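Local coordinates for IscA (Thermosynechococcus elongatus, PDB 1X0G), which binds a [2Fe-2S] cluster and serves as a scaffold for iron-sulfur cluster biosynthesis, at the interface of chains A and B. Residues are numbered along the deposited sequence; one frame, centred on the assembly and turned at random. Chains: chain A/B, IscA.

Contact 1: the interface of chains A and B. Residues chain A 45-47; chain B 25, 27-29.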
ATOM      1  N   ALA A  45       3.088 -21.358   1.535  1.00 59.33           N
ATOM      2  CA  ALA A  45       3.929 -22.595   1.645  1.00 57.80           C
ATOM      3  C   ALA A  45       3.004 -23.801   1.654  1.00 58.01           C
ATOM      4  O   ALA A  45       1.868 -23.672   2.021  1.00 57.34           O
ATOM      5  CB  ALA A  45       4.756 -22.633   2.939  1.00 56.42           C
ATOM      6  N   LEU A  46       3.494 -24.980   1.275  1.00 57.80           N
ATOM      7  CA  LEU A  46       2.692 -26.148   1.383  1.00 57.52           C
ATOM      8  C   LEU A  46       3.237 -27.093   2.404  1.00 57.26           C
ATOM      9  O   LEU A  46       3.916 -27.986   2.077  1.00 57.86           O
ATOM     10  CB  LEU A  46       2.570 -26.832   0.052  1.00 57.86           C
ATOM     11  CG  LEU A  46       2.244 -26.051  -1.217  1.00 57.25           C
ATOM     12  CD1 LEU A  46       1.956 -27.067  -2.356  1.00 58.65           C
ATOM     13  CD2 LEU A  46       1.099 -25.190  -1.011  1.00 57.40           C
ATOM     14  N   VAL A  47       2.911 -26.894   3.651  1.00 58.28           N
ATOM     15  CA  VAL A  47       3.299 -27.784   4.713  1.00 59.45           C
ATOM     16  C   VAL A  47       2.475 -29.039   4.767  1.00 60.12           C
ATOM     17  O   VAL A  47       1.446 -29.156   4.108  1.00 59.41           O
ATOM     18  CB  VAL A  47       3.126 -27.112   6.034  1.00 59.69           C
ATOM     19  CG1 VAL A  47       4.248 -26.185   6.197  1.00 63.77           C
ATOM     20  CG2 VAL A  47       1.853 -26.293   6.041  1.00 58.08           C
TER
ATOM     21  N   ALA B  25      -1.265 -34.846   2.079  1.00 71.51           N
ATOM     22  CA  ALA B  25      -2.195 -33.762   2.396  1.00 71.66           C
ATOM     23  C   ALA B  25      -1.782 -32.392   1.793  1.00 71.42           C
ATOM     24  O   ALA B  25      -0.603 -32.025   1.776  1.00 71.88           O
ATOM     25  CB  ALA B  25      -2.409 -33.676   3.922  1.00 71.76           C
ATOM     26  N   ILE B  27      -2.025 -29.011   2.626  1.00 65.80           N
ATOM     27  CA  ILE B  27      -2.220 -27.736   3.380  1.00 63.05           C
ATOM     28  C   ILE B  27      -1.394 -26.565   3.014  1.00 61.60           C
ATOM     29  O   ILE B  27      -0.191 -26.540   3.228  1.00 62.46           O
ATOM     30  CB  ILE B  27      -2.453 -27.846   4.927  1.00 63.65           C
ATOM     31  CG1 ILE B  27      -1.605 -26.856   5.693  1.00 62.03           C
ATOM     32  CG2 ILE B  27      -2.302 -29.275   5.473  1.00 63.67           C
ATOM     33  CD1 ILE B  27      -2.107 -26.695   7.086  1.00 63.17           C
ATOM     34  N   LEU B  28      -2.069 -25.574   2.447  1.00 59.20           N
ATOM     35  CA  LEU B  28      -1.492 -24.243   2.183  1.00 56.80           C
ATOM     36  C   LEU B  28      -1.331 -23.300   3.429  1.00 55.70           C
ATOM     37  O   LEU B  28      -2.316 -22.964   4.050  1.00 55.73           O
ATOM     38  CB  LEU B  28      -2.353 -23.529   1.138  1.00 56.16           C
ATOM     39  CG  LEU B  28      -2.203 -22.012   1.099  1.00 54.90           C
ATOM     40  CD1 LEU B  28      -0.747 -21.772   0.825  1.00 62.75           C
ATOM     41  CD2 LEU B  28      -2.997 -21.400  -0.018  1.00 54.00           C
ATOM     42  N   ARG B  29      -0.124 -22.859   3.774  1.00 53.26           N
ATOM     43  CA  ARG B  29       0.027 -22.038   4.942  1.00 53.29           C
ATOM     44  C   ARG B  29       0.527 -20.658   4.557  1.00 54.70           C
ATOM     45  O   ARG B  29       1.395 -20.547   3.672  1.00 55.85           O
ATOM     46  CB  ARG B  29       0.955 -22.676   5.913  1.00 52.00           C
ATOM     47  CG  ARG B  29       1.238 -21.853   7.107  1.00 50.04           C
ATOM     48  CD  ARG B  29       1.801 -22.821   8.098  1.00 49.89           C
ATOM     49  NE  ARG B  29       1.791 -22.279   9.435  1.00 55.73           N
ATOM     50  CZ  ARG B  29       2.475 -21.217   9.879  1.00 56.84           C
ATOM     51  NH1 ARG B  29       3.282 -20.478   9.105  1.00 55.66           N
ATOM     52  NH2 ARG B  29       2.291 -20.857  11.138  1.00 56.39           N
TER
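A:Val47 sets one methyl, CG2, in the angle between B:Ile27 and B:Arg29, touching both. CG2 is 3.5 Å from CG1 of B:Ile27, the two side chains meeting at a slant rather than in line. Towards B:Arg29 the same methyl meets the aliphatic part, 3.7 Å from CB and 4.0 Å from CD. The torsion of A:Val47 explains the contact: CG1 lies anti to its own carbonyl carbon (chi1 -77°), which leaves CG2 as the branch facing chain B. B:Arg29 runs extended from CG to NE, which takes the guanidinium well away from the valine and leaves CB and CD to pack.

B:Leu28 and A:Leu46 turn to the opposite face of the strand pair. CD1 of B:Leu28 comes within 3.4 Å of the carbonyl O of A:Ala45, an apolar group lying against the backbone.

That backbone is held by a reciprocal pair of hydrogen bonds, which joins two copies of IscA in the homodimer: A:Ala45 N gives to B:Arg29 O at 2.8 Å, and B:Arg29 N gives to A:Ala45 O, nearly straight at 169°. The pairing frays beyond this point, since the N-H of A:Val47 points away from B:Ile27 O.

The site lies where strand 27-46 of chain A ends, antiparallel to the beginning of strand 28-47 of chain B, with A:Val47 and B:Ile27 just outside the strands.

Contact 2: the interface of chains A and B. Residues chain A 31-33; chain B 41-43.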
ATOM      1  N   GLN A  31      -5.230  14.579  -7.021  1.00 65.54           N
ATOM      2  CA  GLN A  31      -4.369  14.057  -8.070  1.00 68.12           C
ATOM      3  C   GLN A  31      -3.472  13.094  -7.376  1.00 67.89           C
ATOM      4  O   GLN A  31      -3.552  12.865  -6.182  1.00 70.11           O
ATOM      5  CB  GLN A  31      -3.557  15.118  -8.859  1.00 68.51           C
ATOM      6  CG  GLN A  31      -2.496  15.871  -8.039  1.00 71.09           C
ATOM      7  CD  GLN A  31      -1.837  17.110  -8.757  1.00 73.49           C
ATOM      8  OE1 GLN A  31      -2.159  17.502  -9.901  1.00 70.54           O
ATOM      9  NE2 GLN A  31      -0.924  17.709  -8.062  1.00 72.74           N
ATOM     10  N   VAL A  32      -2.628  12.455  -8.138  1.00 68.02           N
ATOM     11  CA  VAL A  32      -2.035  11.285  -7.608  1.00 65.32           C
ATOM     12  C   VAL A  32      -0.624  11.337  -8.079  1.00 63.43           C
ATOM     13  O   VAL A  32      -0.278  12.093  -9.033  1.00 61.39           O
ATOM     14  CB  VAL A  32      -2.897  10.132  -8.075  1.00 66.27           C
ATOM     15  CG1 VAL A  32      -2.468   9.540  -9.472  1.00 66.91           C
ATOM     16  CG2 VAL A  32      -3.002   9.116  -7.006  1.00 71.92           C
ATOM     17  N   GLN A  33       0.238  10.620  -7.362  1.00 62.69           N
ATOM     18  CA  GLN A  33       1.590  10.471  -7.800  1.00 61.52           C
ATOM     19  C   GLN A  33       2.215   9.193  -7.346  1.00 59.17           C
ATOM     20  O   GLN A  33       1.898   8.669  -6.297  1.00 60.56           O
ATOM     21  CB  GLN A  33       2.375  11.600  -7.283  1.00 64.13           C
ATOM     22  CG  GLN A  33       2.494  12.850  -8.183  1.00 71.69           C
ATOM     23  CD  GLN A  33       3.506  13.735  -7.516  1.00 85.31           C
ATOM     24  OE1 GLN A  33       4.318  14.428  -8.169  1.00 94.26           O
ATOM     25  NE2 GLN A  33       3.553  13.635  -6.169  1.00 87.46           N
TER
ATOM     26  N   ARG B  41       0.305   8.074  -4.238  1.00 64.01           N
ATOM     27  CA  ARG B  41       0.154   8.990  -3.134  1.00 64.60           C
ATOM     28  C   ARG B  41      -0.974   9.899  -3.556  1.00 64.54           C
ATOM     29  O   ARG B  41      -0.915  10.457  -4.643  1.00 64.06           O
ATOM     30  CB  ARG B  41       1.369   9.865  -2.941  1.00 64.65           C
ATOM     31  CG  ARG B  41       1.735  10.069  -1.462  1.00 66.63           C
ATOM     32  CD  ARG B  41       2.308  11.439  -1.128  1.00 72.73           C
ATOM     33  NE  ARG B  41       3.488  11.656  -1.955  1.00 82.25           N
ATOM     34  CZ  ARG B  41       3.668  12.702  -2.771  1.00 88.93           C
ATOM     35  NH1 ARG B  41       2.750  13.674  -2.846  1.00 90.99           N
ATOM     36  NH2 ARG B  41       4.781  12.804  -3.506  1.00 90.81           N
ATOM     37  N   TYR B  42      -1.998  10.038  -2.717  1.00 64.17           N
ATOM     38  CA  TYR B  42      -3.081  11.027  -3.020  1.00 67.08           C
ATOM     39  C   TYR B  42      -2.733  12.445  -2.594  1.00 68.53           C
ATOM     40  O   TYR B  42      -2.542  12.663  -1.390  1.00 70.00           O
ATOM     41  CB  TYR B  42      -4.284  10.644  -2.228  1.00 67.22           C
ATOM     42  CG  TYR B  42      -4.637   9.241  -2.543  1.00 68.39           C
ATOM     43  CD1 TYR B  42      -4.552   8.258  -1.576  1.00 68.10           C
ATOM     44  CD2 TYR B  42      -5.020   8.883  -3.834  1.00 63.85           C
ATOM     45  CE1 TYR B  42      -4.890   6.947  -1.891  1.00 65.68           C
ATOM     46  CE2 TYR B  42      -5.315   7.642  -4.132  1.00 66.20           C
ATOM     47  CZ  TYR B  42      -5.242   6.649  -3.150  1.00 67.10           C
ATOM     48  OH  TYR B  42      -5.560   5.312  -3.462  1.00 71.65           O
ATOM     49  N   ASP B  43      -2.615  13.380  -3.539  1.00 68.50           N
ATOM     50  CA  ASP B  43      -2.338  14.786  -3.223  1.00 68.36           C
ATOM     51  C   ASP B  43      -3.706  15.459  -3.102  1.00 67.23           C
ATOM     52  O   ASP B  43      -4.366  15.695  -4.134  1.00 67.07           O
ATOM     53  CB  ASP B  43      -1.636  15.546  -4.387  1.00 69.18           C
ATOM     54  CG  ASP B  43      -0.214  15.086  -4.684  1.00 76.77           C
ATOM     55  OD1 ASP B  43       0.521  14.737  -3.702  1.00 83.61           O
ATOM     56  OD2 ASP B  43       0.213  15.155  -5.902  1.00 82.44           O
TER
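Strand 27-46 of chain A, near its start, runs antiparallel to the later part of strand 28-47 of chain B, and this pairing of backbones forms part of the IscA homodimer interface. A:Gln31 and B:Asp43 exchange two backbone hydrogen bonds, and A:Gln33 and B:Arg41 exchange two more. In the second pair B:Arg41 N reaches A:Gln33 O at 2.7 Å, almost straight at 171°.

The polar side chains gather on one face. A:Gln31 crosses B:Asp43 at a slant, and its CG and NE2 both lie 3.5 Å from OD2 of the aspartate, without a hydrogen bond to it. That approach follows from the torsion, which folds CG in between the backbone N and carbonyl carbon (chi1 66°). The rest of the glutamine extends outward, its amide turned 66° from the carboxylate plane.

A:Gln33 and B:Arg41 run alongside each other and point the same way, with the amide nearly perpendicular to the guanidinium. As modelled, NE2 of the glutamine faces NH2 of the arginine, two donors with no hydrogen bond between them; the amide may be turned the other way round. Within chain B, the arginine, bent at chi2 and chi3, reaches forward along its own strand, and its NH1 forms a salt bridge with OD1 of B:Asp43 at 2.6 Å, which should help fix both groups over the strand pair.

On the other face, A:Val32 and B:Tyr42 make the apolar contact. They lie side by side, pointing the same way, and the valine methyl approaches the CD2/CE2 side of the ring from above its plane: CG2 of A:Val32 is 3.8 Å from CD2 of B:Tyr42.

Contact 1 and contact 2 lie about 39 Å apart, measured between the centres of their C-alpha atoms, yet they involve the same two long strands, 27-46 of chain A and 28-47 of chain B. Contact 1 takes the end of the A strand and the beginning of the B strand; contact 2 takes the opposite parts. The paired residues keep one antiparallel register in both places. With the two-fold symmetry, each contact has a twin near the other, so both extremities of the dimer are pinned. Such long exchanged strands fit the domain swapping reported for this tetrameric protein.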